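Local coordinates for cellulose binding domain-containing protein (Clostridium clariflavum, PDB 4B96) that probably binds cellulose through this family 3b carbohydrate-binding module, a calcium-containing domain of a longer membrane protein of a biomass-sensing system, at residues A[5-10]-A[40-45]; A[71-76]-A[82-87]. All blocks are in the same frame, centred on the assembly; numbering follows the deposited sequence. Where two conformers were deposited one is given.

Running from the N terminus, strand 5-9 enters one sheet of the module and strand 40-47 the other; contact 1, between 5-10 and 40-45, closes a loop of 29 residues and ties the two sheets together across the core. Only after that does the chain reach contact 2, where 71-76 and 82-87 pair as neighbours and close a short hairpin at the border of the second sheet. The two loops follow in series, neither nesting nor crossing. They meet where strand 40-47 lies beside strand 83-90 in that sheet: Tyr44 O and Leu86 N, 2.9 Å apart, form a probable hydrogen bond between them.

Contact 1: A[5-10]-A[40-45]; sequences LKLKHY and VKVRYY
Tyr44 and His9 make the broadest part of this contact, ring against ring from strands of different sheets. The edge of the tyrosine points at the face of the imidazole in an offset edge-to-face pair, with centroids 5.7 Å apart and planes inclined at 65°. The touching point on the tyrosine is its CE2 corner, 3.8 Å from His9 NE2, which lies close to the plane of the phenol ring. The first bond of the Tyr44 side chain does not aim at the histidine strand; with CG anti to the backbone N (chi1 -175°), the ring still brings CE2 up to His9. The side chain of Tyr44 is about 8 Å from the bound calcium ion.

The imidazole is gripped from beyond the pair. Its ND1 is hydrogen-bonded to the carbonyl O of Asp24, on the adjacent strand 20-29, which should limit rotation of the ring, and Trp133 meets it as well. Ile21 and Trp23 pack on Tyr44, while Met136 touches both side chains.

Two residues back along each strand, Leu7 and Val42 reach toward each other tip to tip, and methyl meets methyl at 3.8 Å between Leu7 CD1 and Val42 CG1. Val138 and Trp146 flank the leucine and Phe25 lies against the valine, so this is buried apolar packing. No hydrogen bond joins the segments, and the CA atoms of Leu7 and Val42 stand 9.3 Å apart, a spacing bridged by side chains alone. Such face-to-face packing of two antiparallel sheets is the core of a beta sandwich, the fold of family 3 carbohydrate-binding modules.

Contact 2: A[71-76]-A[82-87]; sequences GKVYNI and SHKYLE
Tyr74 and Tyr85 are an antiparallel hydrogen-bonded pair, and their side chains leave the same face of the sheet, the rings near parallel (27° between planes) but slid so far apart that they barely overlap. What sits over the Tyr85 face is the CB of Tyr74, a CH-pi contact 3.9 Å from the ring centroid. Tyr85 achieves this with CG placed between its backbone N and carbonyl carbon (chi1 53°), which swings the ring across toward the partner strand. Ile76 CG1 meets the Tyr85 ring at its edge, in plane, 3.7 Å from Tyr85 CD2. The Tyr74 ring leans toward Glu87, bringing Tyr74 CE1 to 3.7 Å from Glu87 CB.

Each phenol hydroxyl is bonded to a water. One molecule links Tyr74 OH to Glu87 OE2, to which it donates; another donates to Asn75 O and also bonds Tyr85 OH. On the opposite face of the sheet the long chain of Lys84 passes Val73, Lys84 CD lying 3.8 Å from Val73 CG1, and runs alongside Asn75, while Leu86 adds a looser apolar touch to Val73.

Between the two faces, Lys72 pairs with Glu87 and Tyr74 with Tyr85 through reciprocal N-H to O bonds. The Glu87 N to Lys72 O bond is nearly straight at hydrogen (179°). Ile76 N to His83 O, at 3.0 Å, adds a fifth bond toward the turn.

Farther out, Arg43 on strand 40-47 holds Glu87 OE1 in a salt bridge and makes a cation-pi contact with Tyr85. Lys84 NZ reaches Asp48 O, and His83 ND1 is hydrogen-bonded to Asp80 OD1 in the turn. The whole is an antiparallel beta hairpin, with strand 69-75 forming one border of its sheet in the CBM3 beta sandwich.

Contact 1: A[5-10]-A[40-45]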
# COMPACT_ATOMS: atom_id res chain seq x y z
N LEU A 5 7.31 8.11 4.36
CA LEU A 5 6.08 8.88 4.47
C LEU A 5 4.86 8.00 4.67
O LEU A 5 4.85 6.82 4.27
CB LEU A 5 5.88 9.83 3.27
CG LEU A 5 5.34 9.48 1.91
CD1 LEU A 5 3.81 9.08 1.87
CD2 LEU A 5 5.53 10.75 1.06
N LYS A 6 3.84 8.58 5.30
CA LYS A 6 2.54 7.87 5.49
C LYS A 6 1.46 8.89 5.21
O LYS A 6 1.71 10.09 5.29
CB LYS A 6 2.38 7.35 6.92
CG LYS A 6 3.54 6.41 7.33
CD LYS A 6 3.20 5.78 8.70
CE LYS A 6 4.25 4.74 9.11
NZ LYS A 6 3.99 4.32 10.51
N LEU A 7 0.26 8.44 4.87
CA LEU A 7 -0.81 9.39 4.58
C LEU A 7 -2.02 9.12 5.51
O LEU A 7 -2.41 7.95 5.72
CB LEU A 7 -1.26 9.20 3.12
CG LEU A 7 -2.48 10.06 2.73
CD1 LEU A 7 -2.44 10.50 1.28
CD2 LEU A 7 -3.80 9.31 2.93
N LYS A 8 -2.64 10.19 6.01
CA LYS A 8 -3.91 10.06 6.73
C LYS A 8 -4.96 10.87 5.99
O LYS A 8 -4.61 11.78 5.26
CB LYS A 8 -3.79 10.66 8.15
CG LYS A 8 -2.79 9.97 9.08
CD LYS A 8 -2.87 10.63 10.50
CE LYS A 8 -2.04 9.90 11.52
NZ LYS A 8 -2.18 10.53 12.87
N HIS A 9 -6.23 10.50 6.13
CA HIS A 9 -7.28 11.17 5.37
C HIS A 9 -8.45 11.33 6.32
O HIS A 9 -8.64 10.49 7.24
CB HIS A 9 -7.68 10.28 4.19
CG HIS A 9 -8.98 10.64 3.54
ND1 HIS A 9 -9.24 11.89 3.01
CD2 HIS A 9 -10.09 9.87 3.27
CE1 HIS A 9 -10.45 11.89 2.46
NE2 HIS A 9 -10.99 10.68 2.61
N TYR A 10 -9.24 12.37 6.09
CA TYR A 10 -10.49 12.49 6.79
C TYR A 10 -11.49 13.04 5.84
O TYR A 10 -11.24 13.98 5.11
CB TYR A 10 -10.39 13.43 8.03
CG TYR A 10 -11.76 13.56 8.69
CD1 TYR A 10 -12.48 12.40 9.04
CD2 TYR A 10 -12.36 14.80 8.92
CE1 TYR A 10 -13.73 12.46 9.61
CE2 TYR A 10 -13.63 14.88 9.51
CZ TYR A 10 -14.31 13.71 9.84
OH TYR A 10 -15.57 13.74 10.41
N VAL A 40 5.92 15.20 -5.53
CA VAL A 40 4.92 14.36 -4.90
C VAL A 40 3.56 14.53 -5.53
O VAL A 40 3.11 15.63 -5.75
CB VAL A 40 4.82 14.69 -3.39
CG1 VAL A 40 3.61 14.04 -2.74
CG2 VAL A 40 6.13 14.26 -2.71
N LYS A 41 2.91 13.41 -5.86
CA LYS A 41 1.51 13.43 -6.31
C LYS A 41 0.66 12.63 -5.33
O LYS A 41 1.09 11.55 -4.83
CB LYS A 41 1.45 12.70 -7.67
CG LYS A 41 2.08 13.45 -8.78
CD LYS A 41 2.23 12.62 -10.04
CE LYS A 41 3.11 13.42 -11.06
NZ LYS A 41 3.08 12.86 -12.46
N VAL A 42 -0.57 13.07 -5.11
CA VAL A 42 -1.47 12.33 -4.25
C VAL A 42 -2.75 12.09 -5.05
O VAL A 42 -3.23 13.04 -5.73
CB VAL A 42 -1.78 13.13 -2.97
CG1 VAL A 42 -2.72 12.38 -2.00
CG2 VAL A 42 -0.48 13.48 -2.23
N ARG A 43 -3.31 10.86 -4.99
CA ARG A 43 -4.52 10.57 -5.77
C ARG A 43 -5.69 10.16 -4.92
O ARG A 43 -5.52 9.34 -4.03
CB ARG A 43 -4.25 9.45 -6.79
CG ARG A 43 -3.30 9.94 -7.91
CD ARG A 43 -2.98 8.81 -8.88
NE ARG A 43 -1.96 9.35 -9.79
CZ ARG A 43 -1.35 8.65 -10.75
NH1 ARG A 43 -1.62 7.38 -10.93
NH2 ARG A 43 -0.44 9.25 -11.51
N TYR A 44 -6.86 10.71 -5.24
CA TYR A 44 -8.13 10.33 -4.63
C TYR A 44 -8.96 9.70 -5.76
O TYR A 44 -9.27 10.35 -6.77
CB TYR A 44 -8.84 11.57 -4.08
CG TYR A 44 -10.12 11.21 -3.32
CD1 TYR A 44 -11.31 10.92 -4.02
CD2 TYR A 44 -10.13 11.13 -1.91
CE1 TYR A 44 -12.48 10.55 -3.30
CE2 TYR A 44 -11.28 10.77 -1.17
CZ TYR A 44 -12.46 10.50 -1.88
OH TYR A 44 -13.60 10.10 -1.22
N TYR A 45 -9.28 8.43 -5.62
CA TYR A 45 -9.99 7.70 -6.68
C TYR A 45 -11.47 7.76 -6.48
O TYR A 45 -11.97 7.49 -5.37
CB TYR A 45 -9.60 6.24 -6.65
CG TYR A 45 -8.14 6.10 -6.93
CD1 TYR A 45 -7.69 5.96 -8.24
CD2 TYR A 45 -7.22 6.09 -5.89
CE1 TYR A 45 -6.38 5.86 -8.53
CE2 TYR A 45 -5.84 5.94 -6.16
CZ TYR A 45 -5.44 5.85 -7.46
OH TYR A 45 -4.12 5.73 -7.78

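Contact 2: A[71-76]-A[82-87]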
# COMPACT_ATOMS: atom_id res chain seq x y z
N GLY A 71 -4.82 20.85 -8.67
CA GLY A 71 -5.58 19.62 -8.77
C GLY A 71 -6.09 19.43 -10.20
O GLY A 71 -6.50 20.38 -10.84
N LYS A 72 -6.06 18.20 -10.69
CA LYS A 72 -6.64 17.92 -12.00
C LYS A 72 -7.25 16.52 -11.96
O LYS A 72 -6.69 15.60 -11.33
CB LYS A 72 -5.52 17.94 -13.04
CG LYS A 72 -5.97 17.73 -14.47
CD LYS A 72 -4.74 18.01 -15.36
CE LYS A 72 -5.00 17.90 -16.87
NZ LYS A 72 -6.45 17.85 -17.14
N VAL A 73 -8.39 16.33 -12.63
CA VAL A 73 -9.01 14.99 -12.66
C VAL A 73 -8.56 14.27 -13.93
O VAL A 73 -8.54 14.87 -15.03
CB VAL A 73 -10.55 15.14 -12.61
CG1 VAL A 73 -11.26 13.79 -12.87
CG2 VAL A 73 -10.96 15.73 -11.23
N TYR A 74 -8.23 12.98 -13.79
CA TYR A 74 -7.81 12.14 -14.93
C TYR A 74 -8.69 10.91 -15.01
O TYR A 74 -9.14 10.38 -13.98
CB TYR A 74 -6.34 11.67 -14.72
CG TYR A 74 -5.34 12.77 -14.70
CD1 TYR A 74 -5.05 13.45 -13.51
CD2 TYR A 74 -4.68 13.15 -15.88
CE1 TYR A 74 -4.11 14.45 -13.50
CE2 TYR A 74 -3.76 14.19 -15.88
CZ TYR A 74 -3.48 14.81 -14.65
OH TYR A 74 -2.57 15.82 -14.59
N ASN A 75 -8.89 10.40 -16.23
CA ASN A 75 -9.45 9.07 -16.40
C ASN A 75 -8.43 7.96 -16.23
O ASN A 75 -7.27 8.09 -16.66
CB ASN A 75 -10.06 8.95 -17.81
CG ASN A 75 -11.48 9.41 -17.82
OD1 ASN A 75 -11.75 10.58 -17.96
ND2 ASN A 75 -12.41 8.48 -17.57
N ILE A 76 -8.84 6.86 -15.64
CA ILE A 76 -7.92 5.75 -15.45
C ILE A 76 -7.61 5.05 -16.78
O ILE A 76 -6.44 4.76 -17.09
CB ILE A 76 -8.43 4.77 -14.36
CG1 ILE A 76 -8.34 5.50 -13.02
CG2 ILE A 76 -7.60 3.39 -14.40
CD1 ILE A 76 -8.98 4.72 -11.89
N SER A 82 -16.18 6.73 -16.42
CA SER A 82 -16.55 7.08 -15.05
C SER A 82 -15.44 6.86 -14.01
O SER A 82 -15.47 7.46 -12.95
CB SER A 82 -17.81 6.31 -14.69
OG SER A 82 -17.52 4.94 -14.58
N HIS A 83 -14.47 6.00 -14.31
CA HIS A 83 -13.38 5.69 -13.33
C HIS A 83 -12.24 6.68 -13.38
O HIS A 83 -11.54 6.77 -14.39
CB HIS A 83 -12.87 4.25 -13.55
CG HIS A 83 -13.86 3.21 -13.15
ND1 HIS A 83 -14.81 2.71 -14.01
CD2 HIS A 83 -14.09 2.60 -11.95
CE1 HIS A 83 -15.55 1.81 -13.39
NE2 HIS A 83 -15.14 1.73 -12.13
N LYS A 84 -12.08 7.43 -12.31
CA LYS A 84 -11.24 8.63 -12.35
C LYS A 84 -10.40 8.71 -11.10
O LYS A 84 -10.65 7.99 -10.12
CB LYS A 84 -12.16 9.89 -12.35
CG LYS A 84 -12.90 10.05 -13.74
CD LYS A 84 -13.89 11.15 -13.68
CE LYS A 84 -14.62 11.22 -15.03
NZ LYS A 84 -15.66 12.23 -14.90
N TYR A 85 -9.45 9.63 -11.12
CA TYR A 85 -8.82 10.11 -9.89
C TYR A 85 -8.59 11.59 -9.98
O TYR A 85 -8.35 12.14 -11.04
CB TYR A 85 -7.49 9.38 -9.57
CG TYR A 85 -6.45 9.37 -10.70
CD1 TYR A 85 -5.52 10.42 -10.83
CD2 TYR A 85 -6.41 8.33 -11.61
CE1 TYR A 85 -4.54 10.43 -11.83
CE2 TYR A 85 -5.43 8.32 -12.65
CZ TYR A 85 -4.50 9.38 -12.72
OH TYR A 85 -3.54 9.39 -13.70
N LEU A 86 -8.67 12.24 -8.84
CA LEU A 86 -8.14 13.58 -8.68
C LEU A 86 -6.67 13.39 -8.32
O LEU A 86 -6.33 12.60 -7.43
CB LEU A 86 -8.82 14.28 -7.51
CG LEU A 86 -8.15 15.57 -6.98
CD1 LEU A 86 -8.35 16.69 -7.96
CD2 LEU A 86 -8.74 15.96 -5.61
N GLU A 87 -5.80 14.11 -9.02
CA GLU A 87 -4.42 14.17 -8.64
C GLU A 87 -4.02 15.55 -8.09
O GLU A 87 -4.13 16.60 -8.81
CB GLU A 87 -3.56 13.87 -9.85
CG GLU A 87 -2.08 13.79 -9.45
CD GLU A 87 -1.28 13.15 -10.56
OE1 GLU A 87 -1.16 11.88 -10.60
OE2 GLU A 87 -0.78 13.94 -11.42
O HOH W 1 -1.41 16.44 -12.11
O HOH W 2 -4.49 7.89 -16.04